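Local coordinates for protein tRNA threonylcarbamoyladenosine dehydratase (Escherichia coli, PDB 4D79) that catalyses the ATP-dependent dehydration of threonylcarbamoyladenosine at position 37 of tRNAs to its cyclic form, and can accept sulfur from the cysteine desulfurase CsdA in vitro, at residues K171-P176 / F205-L210; R10-G15 / I96-R101. One frame throughout, in Å; residues are numbered along the deposited sequence.

Contact 1 (K171-P176 / F205-L210); sequences KTIQDP and FSTEAL. With K (potassium ion), chain I.
A potassium site joins the loop 171-176 to the end of strand 202-206 and the turn that follows it. The ion takes three backbone carbonyls, Gln-174 O at 2.6 Å, Ser-206 O at 2.4 Å and Glu-208 O at 2.6 Å, with Gln-158 OE1 from outside the two segments and a water that also bonds Asp-175 OD2 and Ser-206 N. Beside the ion the side chain of Gln-174, kinked at its second torsion (-75°), folds along Ala-209 so that OE1 accepts from Leu-210 N at 3.0 Å; the N-H points almost straight (163°), but the donor sits above the carbonyl plane. An ST turn shapes the coordinating stretch: Ser-206 OG, anti to its backbone N, accepts from Glu-208 N at 3.1 Å, two residues on. In this Rossmann-clan member of the HesA/MoeB/ThiF family the turn leaves a strand that pairs with strand 164-168, and Asp-175 stands at the N-cap of helix 176-189, its OD1 accepting from Ala-178 N and Gly-154 N. Away from the metal, Phe-205 and Leu-210 carry the apolar part, at separate places. Thr-172 CA lies over one ring face, near its margin, whereas Ile-173 O comes to the ring edge and Ile-173 CG1 meets Phe-205 CE2 at 3.8 Å. Leu-210 CD2 and Pro-176 CD meet tip to tip at 3.3 Å, closer than two carbons normally pack.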
loop_
_atom_site.group_PDB
_atom_site.type_symbol
_atom_site.label_atom_id
_atom_site.label_comp_id
_atom_site.label_asym_id
_atom_site.label_seq_id
_atom_site.Cartn_x
_atom_site.Cartn_y
_atom_site.Cartn_z
ATOM N N LYS B 171 11.625 -7.550 19.976
ATOM C CA LYS B 171 11.520 -8.869 19.359
ATOM C C LYS B 171 11.589 -8.828 17.837
ATOM O O LYS B 171 11.369 -9.848 17.184
ATOM C CB LYS B 171 10.249 -9.581 19.829
ATOM C CG LYS B 171 10.200 -9.716 21.355
ATOM C CD LYS B 171 9.140 -10.698 21.868
ATOM C CE LYS B 171 7.702 -10.234 21.725
ATOM N NZ LYS B 171 6.770 -11.262 22.298
ATOM N N THR B 172 11.928 -7.696 17.249
ATOM C CA THR B 172 12.094 -7.660 15.813
ATOM C C THR B 172 13.331 -8.466 15.379
ATOM O O THR B 172 14.312 -8.609 16.119
ATOM C CB THR B 172 12.209 -6.213 15.338
ATOM O OG1 THR B 172 13.432 -5.653 15.801
ATOM C CG2 THR B 172 11.031 -5.385 15.838
ATOM N N ILE B 173 13.266 -9.006 14.162
ATOM C CA ILE B 173 14.381 -9.687 13.518
ATOM C C ILE B 173 14.613 -9.102 12.144
ATOM O O ILE B 173 13.742 -8.437 11.571
ATOM C CB ILE B 173 14.169 -11.205 13.365
ATOM C CG1 ILE B 173 12.881 -11.465 12.546
ATOM C CG2 ILE B 173 14.125 -11.867 14.739
ATOM C CD1 ILE B 173 12.817 -12.847 11.920
ATOM N N GLN B 174 15.806 -9.386 11.614
ATOM C CA GLN B 174 16.170 -9.043 10.239
ATOM C C GLN B 174 15.929 -7.574 9.959
ATOM O O GLN B 174 15.339 -7.194 8.951
ATOM C CB GLN B 174 15.455 -9.945 9.227
ATOM C CG GLN B 174 16.097 -11.342 9.163
ATOM C CD GLN B 174 17.433 -11.351 8.421
ATOM O OE1 GLN B 174 17.761 -10.419 7.706
ATOM N NE2 GLN B 174 18.245 -12.367 8.677
ATOM N N ASP B 175 16.285 -6.734 10.925
ATOM C CA ASP B 175 15.962 -5.318 10.828
ATOM C C ASP B 175 17.067 -4.533 11.503
ATOM O O ASP B 175 16.987 -4.222 12.694
ATOM C CB ASP B 175 14.607 -5.036 11.463
ATOM C CG ASP B 175 14.042 -3.700 11.056
ATOM O OD1 ASP B 175 14.817 -2.727 10.935
ATOM O OD2 ASP B 175 12.817 -3.635 10.839
ATOM N N PRO B 176 18.103 -4.167 10.755
ATOM C CA PRO B 176 19.239 -3.478 11.376
ATOM C C PRO B 176 18.874 -2.120 11.921
ATOM O O PRO B 176 19.471 -1.700 12.911
ATOM C CB PRO B 176 20.265 -3.381 10.238
ATOM C CG PRO B 176 19.840 -4.442 9.258
ATOM C CD PRO B 176 18.383 -4.558 9.362
ATOM N N PHE B 205 7.593 -4.564 11.396
ATOM C CA PHE B 205 8.801 -5.145 10.825
ATOM C C PHE B 205 8.380 -6.287 9.913
ATOM O O PHE B 205 7.197 -6.579 9.773
ATOM C CB PHE B 205 9.748 -5.653 11.929
ATOM C CG PHE B 205 9.344 -6.983 12.458
ATOM C CD1 PHE B 205 8.195 -7.114 13.206
ATOM C CD2 PHE B 205 10.090 -8.113 12.190
ATOM C CE1 PHE B 205 7.768 -8.367 13.664
ATOM C CE2 PHE B 205 9.670 -9.362 12.656
ATOM C CZ PHE B 205 8.515 -9.487 13.381
ATOM N N SER B 206 9.362 -6.918 9.270
ATOM C CA SER B 206 9.112 -8.079 8.436
ATOM C C SER B 206 10.040 -9.231 8.792
ATOM O O SER B 206 11.211 -9.021 9.100
ATOM C CB SER B 206 9.235 -7.699 6.983
ATOM O OG SER B 206 9.195 -8.867 6.193
ATOM N N THR B 207 9.503 -10.452 8.774
ATOM C CA THR B 207 10.315 -11.638 9.022
ATOM C C THR B 207 11.208 -11.984 7.848
ATOM O O THR B 207 12.034 -12.879 7.986
ATOM C CB THR B 207 9.457 -12.862 9.326
ATOM O OG1 THR B 207 8.447 -13.013 8.326
ATOM C CG2 THR B 207 8.794 -12.709 10.706
ATOM N N GLU B 208 11.043 -11.309 6.717
ATOM C CA GLU B 208 11.845 -11.594 5.533
ATOM C C GLU B 208 13.316 -11.242 5.773
ATOM O O GLU B 208 13.638 -10.197 6.348
ATOM C CB GLU B 208 11.286 -10.782 4.353
ATOM C CG GLU B 208 12.037 -10.958 3.045
ATOM C CD GLU B 208 11.583 -9.966 1.979
ATOM O OE1 GLU B 208 10.573 -9.248 2.187
ATOM O OE2 GLU B 208 12.303 -9.849 0.971
ATOM N N ALA B 209 14.211 -12.101 5.294
ATOM C CA ALA B 209 15.639 -11.822 5.384
ATOM C C ALA B 209 15.999 -10.666 4.456
ATOM O O ALA B 209 15.471 -10.555 3.353
ATOM C CB ALA B 209 16.444 -13.066 5.018
ATOM N N LEU B 210 16.937 -9.833 4.883
ATOM C CA LEU B 210 17.299 -8.656 4.103
ATOM C C LEU B 210 17.973 -9.036 2.801
ATOM O O LEU B 210 18.787 -9.971 2.739
ATOM C CB LEU B 210 18.238 -7.743 4.890
ATOM C CG LEU B 210 17.684 -6.457 5.470
ATOM C CD1 LEU B 210 16.435 -6.747 6.259
ATOM C CD2 LEU B 210 18.757 -5.825 6.319
HETATM K K K I . 13.122 -8.126 7.902
HETATM O O HOH W 1 20.016 -10.491 5.216
HETATM O O HOH W 2 12.020 -5.555 8.975
#

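Contact 2 (R10-G15 / I96-R101)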
loop_
_atom_site.group_PDB
_atom_site.type_symbol
_atom_site.label_atom_id
_atom_site.label_comp_id
_atom_site.label_asym_id
_atom_site.label_seq_id
_atom_site.Cartn_x
_atom_site.Cartn_y
_atom_site.Cartn_z
ATOM N N ARG B 10 -19.694 11.981 4.823
ATOM C CA ARG B 10 -20.299 10.657 4.720
ATOM C C ARG B 10 -20.242 10.103 3.294
ATOM O O ARG B 10 -20.220 8.885 3.119
ATOM C CB ARG B 10 -21.731 10.654 5.235
ATOM C CG ARG B 10 -21.858 10.437 6.737
ATOM C CD ARG B 10 -23.333 10.235 7.132
ATOM N NE ARG B 10 -24.018 11.474 6.903
ATOM C CZ ARG B 10 -24.068 12.470 7.775
ATOM N NH1 ARG B 10 -23.513 12.378 8.977
ATOM N NH2 ARG B 10 -24.691 13.564 7.434
ATOM N N GLN B 11 -20.247 10.949 2.265
ATOM C CA GLN B 11 -20.085 10.414 0.911
ATOM C C GLN B 11 -18.671 9.878 0.722
ATOM O O GLN B 11 -18.467 8.830 0.097
ATOM C CB GLN B 11 -20.370 11.491 -0.133
ATOM C CG GLN B 11 -21.868 11.846 -0.257
ATOM C CD GLN B 11 -22.731 10.631 -0.458
ATOM O OE1 GLN B 11 -23.454 10.205 0.449
ATOM N NE2 GLN B 11 -22.638 10.042 -1.636
ATOM N N ARG B 12 -17.679 10.619 1.209
ATOM C CA ARG B 12 -16.285 10.193 1.065
ATOM C C ARG B 12 -16.010 8.931 1.870
ATOM O O ARG B 12 -15.285 8.045 1.408
ATOM C CB ARG B 12 -15.353 11.316 1.489
ATOM C CG ARG B 12 -15.382 12.515 0.584
ATOM C CD ARG B 12 -14.345 13.560 0.979
ATOM N NE ARG B 12 -14.305 14.558 -0.079
ATOM C CZ ARG B 12 -14.947 15.715 -0.072
ATOM N NH1 ARG B 12 -15.603 16.146 1.005
ATOM N NH2 ARG B 12 -14.833 16.501 -1.122
ATOM N N PHE B 13 -16.601 8.818 3.075
ATOM C CA PHE B 13 -16.172 7.798 4.035
ATOM C C PHE B 13 -17.295 6.861 4.459
ATOM O O PHE B 13 -17.148 6.122 5.430
ATOM C CB PHE B 13 -15.489 8.474 5.226
ATOM C CG PHE B 13 -14.306 9.285 4.810
ATOM C CD1 PHE B 13 -13.187 8.665 4.243
ATOM C CD2 PHE B 13 -14.301 10.651 4.943
ATOM C CE1 PHE B 13 -12.096 9.423 3.833
ATOM C CE2 PHE B 13 -13.219 11.400 4.537
ATOM C CZ PHE B 13 -12.126 10.787 3.955
ATOM N N GLY B 14 -18.362 6.765 3.656
ATOM C CA GLY B 14 -19.409 5.786 3.940
ATOM C C GLY B 14 -18.877 4.366 4.035
ATOM O O GLY B 14 -19.297 3.592 4.899
ATOM N N GLY B 15 -17.932 4.007 3.161
ATOM C CA GLY B 15 -17.326 2.689 3.234
ATOM C C GLY B 15 -16.521 2.458 4.506
ATOM O O GLY B 15 -16.428 1.325 4.987
ATOM N N ILE B 96 -7.939 14.994 -0.918
ATOM C CA ILE B 96 -8.630 13.786 -0.503
ATOM C C ILE B 96 -9.834 14.143 0.344
ATOM O O ILE B 96 -10.949 13.668 0.098
ATOM C CB ILE B 96 -7.680 12.848 0.249
ATOM C CG1 ILE B 96 -6.643 12.254 -0.750
ATOM C CG2 ILE B 96 -8.467 11.715 0.929
ATOM C CD1 ILE B 96 -5.550 11.436 -0.092
ATOM N N ASN B 97 -9.615 14.967 1.363
ATOM C CA ASN B 97 -10.662 15.386 2.286
ATOM C C ASN B 97 -10.464 16.863 2.593
ATOM O O ASN B 97 -9.602 17.225 3.414
ATOM C CB ASN B 97 -10.651 14.556 3.560
ATOM C CG ASN B 97 -11.751 14.992 4.492
ATOM O OD1 ASN B 97 -12.531 15.875 4.145
ATOM N ND2 ASN B 97 -11.817 14.406 5.648
ATOM N N PRO B 98 -11.185 17.747 1.891
ATOM C CA PRO B 98 -11.052 19.195 2.123
ATOM C C PRO B 98 -11.435 19.642 3.534
ATOM O O PRO B 98 -11.150 20.784 3.902
ATOM C CB PRO B 98 -11.998 19.801 1.076
ATOM C CG PRO B 98 -12.167 18.761 0.053
ATOM C CD PRO B 98 -12.072 17.441 0.760
ATOM N N GLU B 99 -12.074 18.790 4.315
ATOM C CA GLU B 99 -12.458 19.100 5.680
ATOM C C GLU B 99 -11.471 18.555 6.711
ATOM O O GLU B 99 -11.648 18.795 7.917
ATOM C CB GLU B 99 -13.866 18.553 5.955
ATOM C CG GLU B 99 -14.912 19.273 5.113
ATOM C CD GLU B 99 -16.328 18.822 5.403
ATOM O OE1 GLU B 99 -16.660 17.691 5.023
ATOM O OE2 GLU B 99 -17.109 19.596 5.995
ATOM N N CYS B 100 -10.422 17.879 6.267
ATOM C CA CYS B 100 -9.379 17.419 7.184
ATOM C C CYS B 100 -8.520 18.608 7.619
ATOM O O CYS B 100 -8.138 19.448 6.805
ATOM C CB CYS B 100 -8.515 16.356 6.515
ATOM S SG CYS B 100 -7.168 15.698 7.579
ATOM N N ARG B 101 -8.219 18.696 8.906
ATOM C CA ARG B 101 -7.346 19.765 9.412
ATOM C C ARG B 101 -5.899 19.279 9.367
ATOM O O ARG B 101 -5.497 18.427 10.159
ATOM C CB ARG B 101 -7.759 20.192 10.820
ATOM C CG ARG B 101 -6.832 21.188 11.490
ATOM C CD ARG B 101 -7.489 21.800 12.752
ATOM N NE ARG B 101 -7.715 20.801 13.798
ATOM C CZ ARG B 101 -6.787 20.367 14.647
ATOM N NH1 ARG B 101 -5.545 20.829 14.587
ATOM N NH2 ARG B 101 -7.102 19.457 15.560
HETATM O O HOH W 3 -15.377 15.782 3.656
HETATM O O HOH W 4 -12.481 13.244 -2.238
#
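One face of the Arg-12 guanidinium carries Pro-98 CD, 3.4 Å above the plane and over its centre, while a water lies in plane at the edge. That water accepts from Arg-12 NE and donates to Ile-96 O, the carbonyl at the end of helix 85-96. The Phe-13 ring has Arg-12 CB over one face, near its margin, and the Asn-97 amide at its edge, with ND2 3.5 Å from CE2 and the two planes 57° apart. Arg-12 gets there on a chain extended from CG to NE (chi2 -175°, chi3 171°). A second water accepts from Arg-12 NH1 at 2.7 Å and donates to Asn-97 OD1 and Glu-99 OE1. Asn-97 OD1 also takes Glu-99 N at 3.0 Å, an Asx turn within the type I turn from Asn-97 to Cys-100. An alanine in place of Arg-12 would probably loosen this junction, since the cover over Pro-98 and the donors to both waters would be lost. Glu-99 OE1, bonded as well to Ser-6 OG, lies 4.4 Å from Arg-12 NH1, too far for a salt bridge; the shared water bridges the two opposite charges, which probably still stabilise each other.

From the N terminus, helix 7-20 supplies the first half of contact 2, and the chain returns to it after 80 residues, between helix 85-96 and strand 101-105. The chain loop closed by contact 2 ends before contact 1 opens, so the two neither nest nor cross. Contact 1 then spans 28 residues, enclosing the start of strand 202-206 and all but the first residue of helix 176-189. Contact 2 ties the N-terminal helix to the turn entering strand 101-105, outermost in this chain's sheet, where the second subunit packs directly against it; contact 1 joins the loop after strand 164-168 to strand 202-206 at the sheet's other end. Their centres lie about 35 Å apart across the chain's centre.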